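Local coordinates for protein ORF14 (Streptomyces clavuligerus, PDB 2WPX) that binds acetyl coenzyme A in a tandem GNAT architecture and probably transfers acyl groups in the clavulanic acid biosynthesis pathway, at residues G35-P40 against E323-W328; T157-D162 against A315-L320; E192-V197 against T218-Q223. All blocks are in the same frame, centred on the assembly; numbering follows the deposited sequence.

Contact 1. Residues G35-P40 against E323-W328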
loop_
_atom_site.group_PDB
_atom_site.type_symbol
_atom_site.label_atom_id
_atom_site.label_comp_id
_atom_site.label_asym_id
_atom_site.label_seq_id
_atom_site.Cartn_x
_atom_site.Cartn_y
_atom_site.Cartn_z
ATOM N N GLY A 35 -9.098 -14.691 -0.737
ATOM C CA GLY A 35 -9.354 -13.248 -0.736
ATOM C C GLY A 35 -9.161 -12.614 -2.107
ATOM O O GLY A 35 -9.275 -13.272 -3.103
ATOM N N PRO A 36 -8.878 -11.309 -2.141
ATOM C CA PRO A 36 -8.596 -10.585 -3.391
ATOM C C PRO A 36 -7.313 -11.080 -4.059
ATOM O O PRO A 36 -6.410 -11.560 -3.399
ATOM C CB PRO A 36 -8.413 -9.140 -2.926
ATOM C CG PRO A 36 -9.002 -9.111 -1.529
ATOM C CD PRO A 36 -8.825 -10.442 -0.957
ATOM N N ARG A 37 -7.238 -10.992 -5.374
ATOM C CA ARG A 37 -5.987 -11.246 -6.037
ATOM C C ARG A 37 -4.880 -10.528 -5.243
ATOM O O ARG A 37 -4.983 -9.326 -4.949
ATOM C CB ARG A 37 -6.073 -10.725 -7.465
ATOM C CG ARG A 37 -4.853 -11.067 -8.264
ATOM C CD ARG A 37 -4.970 -10.503 -9.618
ATOM N NE ARG A 37 -3.789 -10.858 -10.377
ATOM C CZ ARG A 37 -3.669 -10.625 -11.670
ATOM N NH1 ARG A 37 -4.652 -10.039 -12.307
ATOM N NH2 ARG A 37 -2.579 -10.977 -12.313
ATOM N N ALA A 38 -3.849 -11.252 -4.846
ATOM C CA ALA A 38 -2.830 -10.621 -4.033
ATOM C C ALA A 38 -1.568 -11.427 -3.976
ATOM O O ALA A 38 -1.603 -12.650 -4.130
ATOM C CB ALA A 38 -3.366 -10.309 -2.542
ATOM N N ALA A 39 -0.430 -10.747 -3.745
ATOM C CA ALA A 39 0.777 -11.494 -3.410
ATOM C C ALA A 39 0.488 -12.125 -2.039
ATOM O O ALA A 39 -0.073 -11.460 -1.199
ATOM C CB ALA A 39 1.969 -10.563 -3.323
ATOM N N PRO A 40 0.828 -13.405 -1.844
ATOM C CA PRO A 40 0.809 -14.030 -0.492
ATOM C C PRO A 40 1.534 -13.151 0.530
ATOM O O PRO A 40 2.464 -12.427 0.199
ATOM C CB PRO A 40 1.597 -15.334 -0.664
ATOM C CG PRO A 40 1.512 -15.629 -2.244
ATOM C CD PRO A 40 1.409 -14.271 -2.892
ATOM N N GLU A 323 -3.244 -3.813 -16.299
ATOM C CA GLU A 323 -4.692 -3.991 -16.455
ATOM C C GLU A 323 -5.395 -3.792 -15.120
ATOM O O GLU A 323 -5.009 -4.366 -14.098
ATOM C CB GLU A 323 -5.034 -5.358 -17.065
ATOM C CG GLU A 323 -4.414 -5.562 -18.423
ATOM C CD GLU A 323 -4.670 -6.964 -19.025
ATOM O OE1 GLU A 323 -4.353 -7.983 -18.383
ATOM O OE2 GLU A 323 -5.180 -7.043 -20.163
ATOM N N PRO A 324 -6.409 -2.929 -15.122
ATOM C CA PRO A 324 -7.193 -2.678 -13.911
ATOM C C PRO A 324 -7.892 -3.965 -13.490
ATOM O O PRO A 324 -8.564 -4.600 -14.284
ATOM C CB PRO A 324 -8.202 -1.606 -14.351
ATOM C CG PRO A 324 -7.593 -1.009 -15.594
ATOM C CD PRO A 324 -6.848 -2.120 -16.270
ATOM N N TYR A 325 -7.707 -4.345 -12.240
ATOM C CA TYR A 325 -8.266 -5.574 -11.733
ATOM C C TYR A 325 -9.375 -5.375 -10.676
ATOM O O TYR A 325 -10.438 -5.954 -10.808
ATOM C CB TYR A 325 -7.163 -6.422 -11.153
ATOM C CG TYR A 325 -7.618 -7.819 -11.004
ATOM C CD1 TYR A 325 -7.588 -8.697 -12.097
ATOM C CD2 TYR A 325 -8.087 -8.288 -9.785
ATOM C CE1 TYR A 325 -8.015 -9.996 -11.977
ATOM C CE2 TYR A 325 -8.503 -9.598 -9.650
ATOM C CZ TYR A 325 -8.469 -10.443 -10.752
ATOM O OH TYR A 325 -8.886 -11.765 -10.622
ATOM N N ASP A 326 -9.124 -4.578 -9.630
ATOM C CA ASP A 326 -10.143 -4.285 -8.631
ATOM C C ASP A 326 -10.028 -2.834 -8.132
ATOM O O ASP A 326 -9.107 -2.095 -8.526
ATOM C CB ASP A 326 -10.099 -5.297 -7.498
ATOM C CG ASP A 326 -8.734 -5.376 -6.874
ATOM O OD1 ASP A 326 -8.353 -6.446 -6.348
ATOM O OD2 ASP A 326 -8.001 -4.367 -6.928
ATOM N N ARG A 327 -10.963 -2.435 -7.267
ATOM C CA ARG A 327 -11.140 -1.033 -6.894
ATOM C C ARG A 327 -10.918 -0.858 -5.383
ATOM O O ARG A 327 -11.384 -1.688 -4.582
ATOM C CB ARG A 327 -12.548 -0.584 -7.244
ATOM C CG ARG A 327 -12.764 0.925 -7.118
ATOM C CD ARG A 327 -14.120 1.369 -7.679
ATOM N NE ARG A 327 -14.259 2.824 -7.774
ATOM C CZ ARG A 327 -15.289 3.520 -7.293
ATOM N NH1 ARG A 327 -16.297 2.903 -6.680
ATOM N NH2 ARG A 327 -15.329 4.841 -7.430
ATOM N N TRP A 328 -10.207 0.207 -4.992
ATOM C CA TRP A 328 -9.872 0.427 -3.584
ATOM C C TRP A 328 -10.700 1.583 -3.060
ATOM O O TRP A 328 -10.340 2.718 -3.307
ATOM C CB TRP A 328 -8.373 0.764 -3.448
ATOM C CG TRP A 328 -7.515 -0.415 -3.493
ATOM C CD1 TRP A 328 -7.913 -1.693 -3.698
ATOM C CD2 TRP A 328 -6.075 -0.451 -3.368
ATOM N NE1 TRP A 328 -6.817 -2.540 -3.685
ATOM C CE2 TRP A 328 -5.683 -1.808 -3.453
ATOM C CE3 TRP A 328 -5.081 0.530 -3.174
ATOM C CZ2 TRP A 328 -4.310 -2.222 -3.356
ATOM C CZ3 TRP A 328 -3.719 0.112 -3.055
ATOM C CH2 TRP A 328 -3.356 -1.238 -3.134
HETATM O O HOH W 1 -9.103 -9.004 -6.501
HETATM O O HOH W 2 -5.736 -7.475 -7.013
#
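Arg37 lays its aliphatic chain over one face of the Tyr325 ring, and this pair is the tight half of the contact. The Arg37 CD methylene hovers 3.6 Å from the centroid of the Tyr325 ring, almost on the ring normal, a CH-pi contact. Because the chain is extended from CG to NE after leaving CA with CG anti to the backbone N (chi1 -175°), the guanidinium is carried on over the same ring. It arrives edge first, its plane 80° from that of the ring, with Arg37 NH1 3.2 Å from Tyr325 CD1. Arg37 CZ lies 4.7 Å from the Tyr325 ring centroid, over the face, a cation-pi contact. The other half is loose and wet. Pro36 CB comes only to 4.4 Å from Asp326 OD1, and two waters fill in: one takes the N-H of Arg37 and donates to Asp326 OD1 (2.7 Å), the other donates both to Arg37 O and to that carboxylate oxygen. The second oxygen, Asp326 OD2, is hydrogen-bonded to His158 ND1. A classic beta bulge, with Tyr325 and Asp326 together opposite His158, brings Asp326 OD1 to the tyrosine ring's edge, in its plane. The loop between helices 18-33 and 43-51, which passes near bound acetyl coenzyme A, thus rests on strand 323-334, while Trp160 of the adjoining strand 149-162 offers Arg37 a second cation-pi partner.

Contact 2. Residues T157-D162 against A315-L320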
loop_
_atom_site.group_PDB
_atom_site.type_symbol
_atom_site.label_atom_id
_atom_site.label_comp_id
_atom_site.label_asym_id
_atom_site.label_seq_id
_atom_site.Cartn_x
_atom_site.Cartn_y
_atom_site.Cartn_z
ATOM N N THR A 157 -7.601 2.790 -8.435
ATOM C CA THR A 157 -7.668 1.684 -9.380
ATOM C C THR A 157 -6.439 0.823 -9.257
ATOM O O THR A 157 -5.320 1.282 -9.524
ATOM C CB THR A 157 -7.671 2.172 -10.819
ATOM O OG1 THR A 157 -8.704 3.129 -10.973
ATOM C CG2 THR A 157 -7.897 1.020 -11.765
ATOM N N HIS A 158 -6.660 -0.440 -8.908
ATOM C CA HIS A 158 -5.573 -1.337 -8.561
ATOM C C HIS A 158 -5.256 -2.205 -9.751
ATOM O O HIS A 158 -6.146 -2.877 -10.245
ATOM C CB HIS A 158 -5.952 -2.161 -7.331
ATOM C CG HIS A 158 -4.860 -3.049 -6.849
ATOM N ND1 HIS A 158 -5.087 -4.340 -6.450
ATOM C CD2 HIS A 158 -3.525 -2.842 -6.704
ATOM C CE1 HIS A 158 -3.945 -4.908 -6.086
ATOM N NE2 HIS A 158 -2.981 -4.014 -6.217
ATOM N N GLN A 159 -4.020 -2.177 -10.247
ATOM C CA GLN A 159 -3.767 -2.749 -11.568
ATOM C C GLN A 159 -2.702 -3.835 -11.558
ATOM O O GLN A 159 -1.841 -3.826 -10.702
ATOM C CB GLN A 159 -3.271 -1.630 -12.491
ATOM C CG GLN A 159 -4.280 -0.515 -12.815
ATOM C CD GLN A 159 -3.545 0.811 -13.046
ATOM O OE1 GLN A 159 -2.935 0.995 -14.091
ATOM N NE2 GLN A 159 -3.555 1.709 -12.047
ATOM N N TRP A 160 -2.737 -4.753 -12.515
ATOM C CA TRP A 160 -1.730 -5.792 -12.579
ATOM C C TRP A 160 -1.081 -5.850 -13.941
ATOM O O TRP A 160 -1.725 -5.676 -14.962
ATOM C CB TRP A 160 -2.294 -7.200 -12.230
ATOM C CG TRP A 160 -2.567 -7.394 -10.729
ATOM C CD1 TRP A 160 -3.758 -7.220 -10.107
ATOM C CD2 TRP A 160 -1.624 -7.749 -9.699
ATOM N NE1 TRP A 160 -3.630 -7.438 -8.764
ATOM C CE2 TRP A 160 -2.335 -7.783 -8.483
ATOM C CE3 TRP A 160 -0.256 -8.069 -9.694
ATOM C CZ2 TRP A 160 -1.732 -8.122 -7.274
ATOM C CZ3 TRP A 160 0.339 -8.380 -8.517
ATOM C CH2 TRP A 160 -0.402 -8.437 -7.311
ATOM N N LEU A 161 0.225 -6.054 -13.923
ATOM C CA LEU A 161 0.978 -6.370 -15.110
ATOM C C LEU A 161 1.581 -7.749 -14.934
ATOM O O LEU A 161 2.286 -8.019 -13.965
ATOM C CB LEU A 161 2.087 -5.362 -15.305
ATOM C CG LEU A 161 3.146 -5.717 -16.382
ATOM C CD1 LEU A 161 2.554 -5.824 -17.810
ATOM C CD2 LEU A 161 4.336 -4.735 -16.314
ATOM N N ASP A 162 1.289 -8.618 -15.882
ATOM C CA ASP A 162 1.813 -9.936 -15.896
ATOM C C ASP A 162 2.731 -10.056 -17.098
ATOM O O ASP A 162 2.290 -10.197 -18.244
ATOM C CB ASP A 162 0.653 -10.891 -16.027
ATOM C CG ASP A 162 1.065 -12.318 -16.145
ATOM O OD1 ASP A 162 2.230 -12.653 -16.474
ATOM O OD2 ASP A 162 0.164 -13.139 -15.926
ATOM N N ALA A 315 -2.999 6.419 -18.167
ATOM C CA ALA A 315 -2.661 6.289 -19.588
ATOM C C ALA A 315 -1.256 5.716 -19.752
ATOM O O ALA A 315 -1.012 4.835 -20.561
ATOM C CB ALA A 315 -2.792 7.619 -20.251
ATOM N N VAL A 316 -0.323 6.155 -18.928
ATOM C CA VAL A 316 0.991 5.527 -18.963
ATOM C C VAL A 316 1.033 4.065 -18.548
ATOM O O VAL A 316 1.728 3.261 -19.186
ATOM C CB VAL A 316 1.992 6.313 -18.166
ATOM C CG1 VAL A 316 3.321 5.566 -18.140
ATOM C CG2 VAL A 316 2.184 7.682 -18.861
ATOM N N ASN A 317 0.305 3.704 -17.503
ATOM C CA ASN A 317 0.360 2.352 -16.975
ATOM C C ASN A 317 -0.243 1.374 -17.982
ATOM O O ASN A 317 0.369 0.344 -18.268
ATOM C CB ASN A 317 -0.328 2.255 -15.583
ATOM C CG ASN A 317 0.563 2.745 -14.473
ATOM O OD1 ASN A 317 1.790 2.646 -14.584
ATOM N ND2 ASN A 317 -0.030 3.329 -13.417
ATOM N N ALA A 318 -1.389 1.762 -18.560
ATOM C CA ALA A 318 -2.093 0.985 -19.582
ATOM C C ALA A 318 -1.243 0.712 -20.804
ATOM O O ALA A 318 -1.138 -0.453 -21.243
ATOM C CB ALA A 318 -3.437 1.682 -20.005
ATOM N N ALA A 319 -0.622 1.757 -21.357
ATOM C CA ALA A 319 0.326 1.572 -22.507
ATOM C C ALA A 319 1.329 0.509 -22.156
ATOM O O ALA A 319 1.874 -0.130 -23.024
ATOM C CB ALA A 319 1.105 2.877 -22.831
ATOM N N LEU A 320 1.618 0.349 -20.879
ATOM C CA LEU A 320 2.716 -0.543 -20.512
ATOM C C LEU A 320 2.213 -1.976 -20.265
ATOM O O LEU A 320 2.996 -2.843 -19.904
ATOM C CB LEU A 320 3.412 -0.043 -19.239
ATOM C CG LEU A 320 4.640 0.874 -19.381
ATOM C CD1 LEU A 320 4.248 2.051 -20.221
ATOM C CD2 LEU A 320 5.149 1.323 -18.036
#
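Gln159 and Asn317 stand with their CA atoms 8.5 Å apart, and the CA atoms of Leu161 and Leu320 are separated by 8.1 Å, spacings that set the end of helix 311-319 one layer of side chains above strand 149-162. This is the helix-on-sheet packing of a GNAT fold, but in a tandem arrangement. Strand 149-162 runs antiparallel between strands 323-334 and 301-307, and helix 311-319 joins those two neighbours along the chain, so a strand of the N-terminal half packs against a helix of the C-terminal half, consistent with the two halves having exchanged their closing strands. The Gln159 and Asn317 side chains cross at about a right angle, with their amide planes 60° apart, and do not hydrogen-bond to each other. Instead Gln159 OE1 abuts the Asn317 CB methylene at 3.3 Å. The Gln159 amide is placed by its own nitrogen: a modest bend at chi2 (149°) helps turn the amide so that Gln159 NE2 reaches the backbone O of Thr157 (3.1 Å), in a nearly straight bond that approaches from above the carbonyl plane. Gln159 NE2 also donates to Asn306 OD1 on strand 301-307, and with both of these bonds the amide has little freedom to rotate. Asn317 ND2 makes a weak bond to that same Asn306 oxygen, while Asn317 OD1 has a weak bond from Gln266 NE2, so buried amides are linked through a third residue. Phe322, in the loop after the helix, packs against Gln159, Asn317 and Leu161. At the other end the Leu161 CD1 methyl meets a backbone carbonyl, 3.7 Å from Leu320 O.

Contact 3. Residues E192-V197 against T218-Q223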
loop_
_atom_site.group_PDB
_atom_site.type_symbol
_atom_site.label_atom_id
_atom_site.label_comp_id
_atom_site.label_asym_id
_atom_site.label_seq_id
_atom_site.Cartn_x
_atom_site.Cartn_y
_atom_site.Cartn_z
ATOM N N GLU A 192 21.773 13.513 -1.977
ATOM C CA GLU A 192 21.639 14.400 -3.095
ATOM C C GLU A 192 20.205 14.533 -3.605
ATOM O O GLU A 192 19.813 15.628 -4.054
ATOM C CB GLU A 192 22.530 13.851 -4.207
ATOM C CG GLU A 192 22.579 14.664 -5.439
ATOM C CD GLU A 192 23.684 14.198 -6.385
ATOM O OE1 GLU A 192 23.960 14.883 -7.395
ATOM O OE2 GLU A 192 24.289 13.131 -6.136
ATOM N N TYR A 193 19.446 13.425 -3.564
ATOM C CA TYR A 193 18.104 13.394 -4.154
ATOM C C TYR A 193 16.944 13.390 -3.205
ATOM O O TYR A 193 15.807 13.373 -3.664
ATOM C CB TYR A 193 17.897 12.241 -5.110
ATOM C CG TYR A 193 18.912 12.198 -6.184
ATOM C CD1 TYR A 193 19.814 11.167 -6.243
ATOM C CD2 TYR A 193 19.006 13.195 -7.102
ATOM C CE1 TYR A 193 20.781 11.117 -7.215
ATOM C CE2 TYR A 193 19.982 13.158 -8.058
ATOM C CZ TYR A 193 20.856 12.110 -8.103
ATOM O OH TYR A 193 21.811 12.026 -9.064
ATOM N N ALA A 194 17.235 13.451 -1.916
ATOM C CA ALA A 194 16.239 13.388 -0.892
ATOM C C ALA A 194 15.363 14.621 -0.886
ATOM O O ALA A 194 14.110 14.533 -0.989
ATOM C CB ALA A 194 16.929 13.178 0.528
ATOM N N VAL A 195 15.988 15.797 -0.756
ATOM C CA VAL A 195 15.154 17.016 -0.763
ATOM C C VAL A 195 14.435 17.216 -2.135
ATOM O O VAL A 195 13.273 17.572 -2.163
ATOM C CB VAL A 195 15.900 18.273 -0.262
ATOM C CG1 VAL A 195 15.075 19.533 -0.474
ATOM C CG2 VAL A 195 16.204 18.119 1.227
ATOM N N PRO A 196 15.129 16.955 -3.262
ATOM C CA PRO A 196 14.482 17.078 -4.564
ATOM C C PRO A 196 13.275 16.126 -4.713
ATOM O O PRO A 196 12.275 16.510 -5.318
ATOM C CB PRO A 196 15.608 16.723 -5.540
ATOM C CG PRO A 196 16.878 17.252 -4.818
ATOM C CD PRO A 196 16.606 16.993 -3.353
ATOM N N VAL A 197 13.396 14.905 -4.200
ATOM C CA VAL A 197 12.295 14.001 -4.140
ATOM C C VAL A 197 11.127 14.591 -3.338
ATOM O O VAL A 197 9.942 14.400 -3.681
ATOM C CB VAL A 197 12.709 12.599 -3.541
ATOM C CG1 VAL A 197 11.507 11.879 -2.917
ATOM C CG2 VAL A 197 13.319 11.731 -4.605
ATOM N N THR A 218 7.392 20.039 3.560
ATOM C CA THR A 218 7.516 18.636 3.167
ATOM C C THR A 218 8.948 18.167 3.393
ATOM O O THR A 218 9.887 18.952 3.376
ATOM C CB THR A 218 7.041 18.410 1.712
ATOM O OG1 THR A 218 5.738 18.989 1.548
ATOM C CG2 THR A 218 6.975 16.915 1.381
ATOM N N SER A 219 9.131 16.897 3.672
ATOM C CA SER A 219 10.489 16.450 3.850
ATOM C C SER A 219 10.571 14.967 3.571
ATOM O O SER A 219 9.542 14.261 3.568
ATOM C CB SER A 219 11.053 16.811 5.251
ATOM O OG SER A 219 10.179 16.394 6.299
ATOM N N TYR A 220 11.791 14.506 3.313
ATOM C CA TYR A 220 12.009 13.136 3.017
ATOM C C TYR A 220 12.098 12.469 4.397
ATOM O O TYR A 220 12.785 12.989 5.289
ATOM C CB TYR A 220 13.304 12.970 2.208
ATOM C CG TYR A 220 13.459 11.573 1.645
ATOM C CD1 TYR A 220 12.914 11.239 0.408
ATOM C CD2 TYR A 220 14.111 10.580 2.374
ATOM C CE1 TYR A 220 12.995 9.955 -0.075
ATOM C CE2 TYR A 220 14.250 9.297 1.880
ATOM C CZ TYR A 220 13.672 8.995 0.649
ATOM O OH TYR A 220 13.795 7.730 0.154
ATOM N N ALA A 221 11.377 11.364 4.591
ATOM C CA ALA A 221 11.305 10.720 5.881
ATOM C C ALA A 221 12.052 9.410 5.830
ATOM O O ALA A 221 11.574 8.437 5.311
ATOM C CB ALA A 221 9.887 10.486 6.256
ATOM N N ARG A 222 13.251 9.435 6.387
ATOM C CA ARG A 222 14.122 8.324 6.461
ATOM C C ARG A 222 13.493 7.133 7.165
ATOM O O ARG A 222 13.918 6.011 6.994
ATOM C CB ARG A 222 15.342 8.758 7.235
ATOM C CG ARG A 222 16.606 8.827 6.483
ATOM C CD ARG A 222 16.805 9.824 5.376
ATOM N NE ARG A 222 17.375 8.990 4.344
ATOM C CZ ARG A 222 18.072 9.346 3.270
ATOM N NH1 ARG A 222 18.425 10.587 2.994
ATOM N NH2 ARG A 222 18.440 8.367 2.462
ATOM N N GLN A 223 12.478 7.395 7.977
ATOM C CA GLN A 223 11.844 6.350 8.730
ATOM C C GLN A 223 11.040 5.420 7.818
ATOM O O GLN A 223 10.862 4.254 8.133
ATOM C CB GLN A 223 10.975 6.937 9.846
ATOM C CG GLN A 223 10.643 5.929 10.894
ATOM C CD GLN A 223 9.879 6.495 12.090
ATOM O OE1 GLN A 223 9.925 7.681 12.378
ATOM N NE2 GLN A 223 9.191 5.628 12.792
#
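Tyr220 offers the edge of its ring to Val197, whose CG1 methyl lies in the ring plane 3.7 Å from both Tyr220 CD1 and Tyr220 CE1. On the side of the ring where Ala194 CB sits lies a second flat group: Tyr220 CE2 is 4.0 Å above one face of the Arg222 guanidinium, offset toward its rim. Ala194 fills the angle between the two side chains, its CB 4.0 Å from Tyr220 CG and 3.9 Å from Arg222 NH1. The backbone draws in as well, with Ala194 O 3.6 Å from Tyr220 CB. Extending the tyrosine with CG anti to its own N (chi1 -169°) puts the ring alongside the helix. Helices 191-199 and 222-230 follow strand 180-185, matching the pair of helices after the first strand of a GNAT domain, and this contact joins the first of them to the entry into the second. The polar ends are held beyond the two segments: Tyr220 OH and Arg222 NH2 go to the two oxygens of Glu225, the arginine by a salt bridge, and Arg222 NH2 also donates to Thr189 O. Those bonds probably fix the guanidinium beside the ring. Helix 191-199 is kinked at Pro196, which has no N-H for the preceding turn, yet regular bonding resumes at once from Val197 N to Tyr193 O (2.9 Å), and the Val197 side chain also touches Leu248 and Tyr251 of strand 247-256.

From the N terminus, the loop at 35-40 is reached first, and contact 1 closes the longest circuit of the three when the chain returns to it at 323-328. Strand 157-162 comes next and opens contact 2, which ends at 315-320 and lies wholly inside that circuit. Contact 3, between 192-197 and 218-223, is nested inside contact 2; none of the three cross. Contacts 1 and 2 meet physically, since strands 323-334 and 149-162 are neighbours in the sheet, and together they tie the two GNAT halves at their seam. Contact 3 is local to the C-terminal half, its centre about 30 Å from that of contact 1 and on the opposite side of the chain's centre.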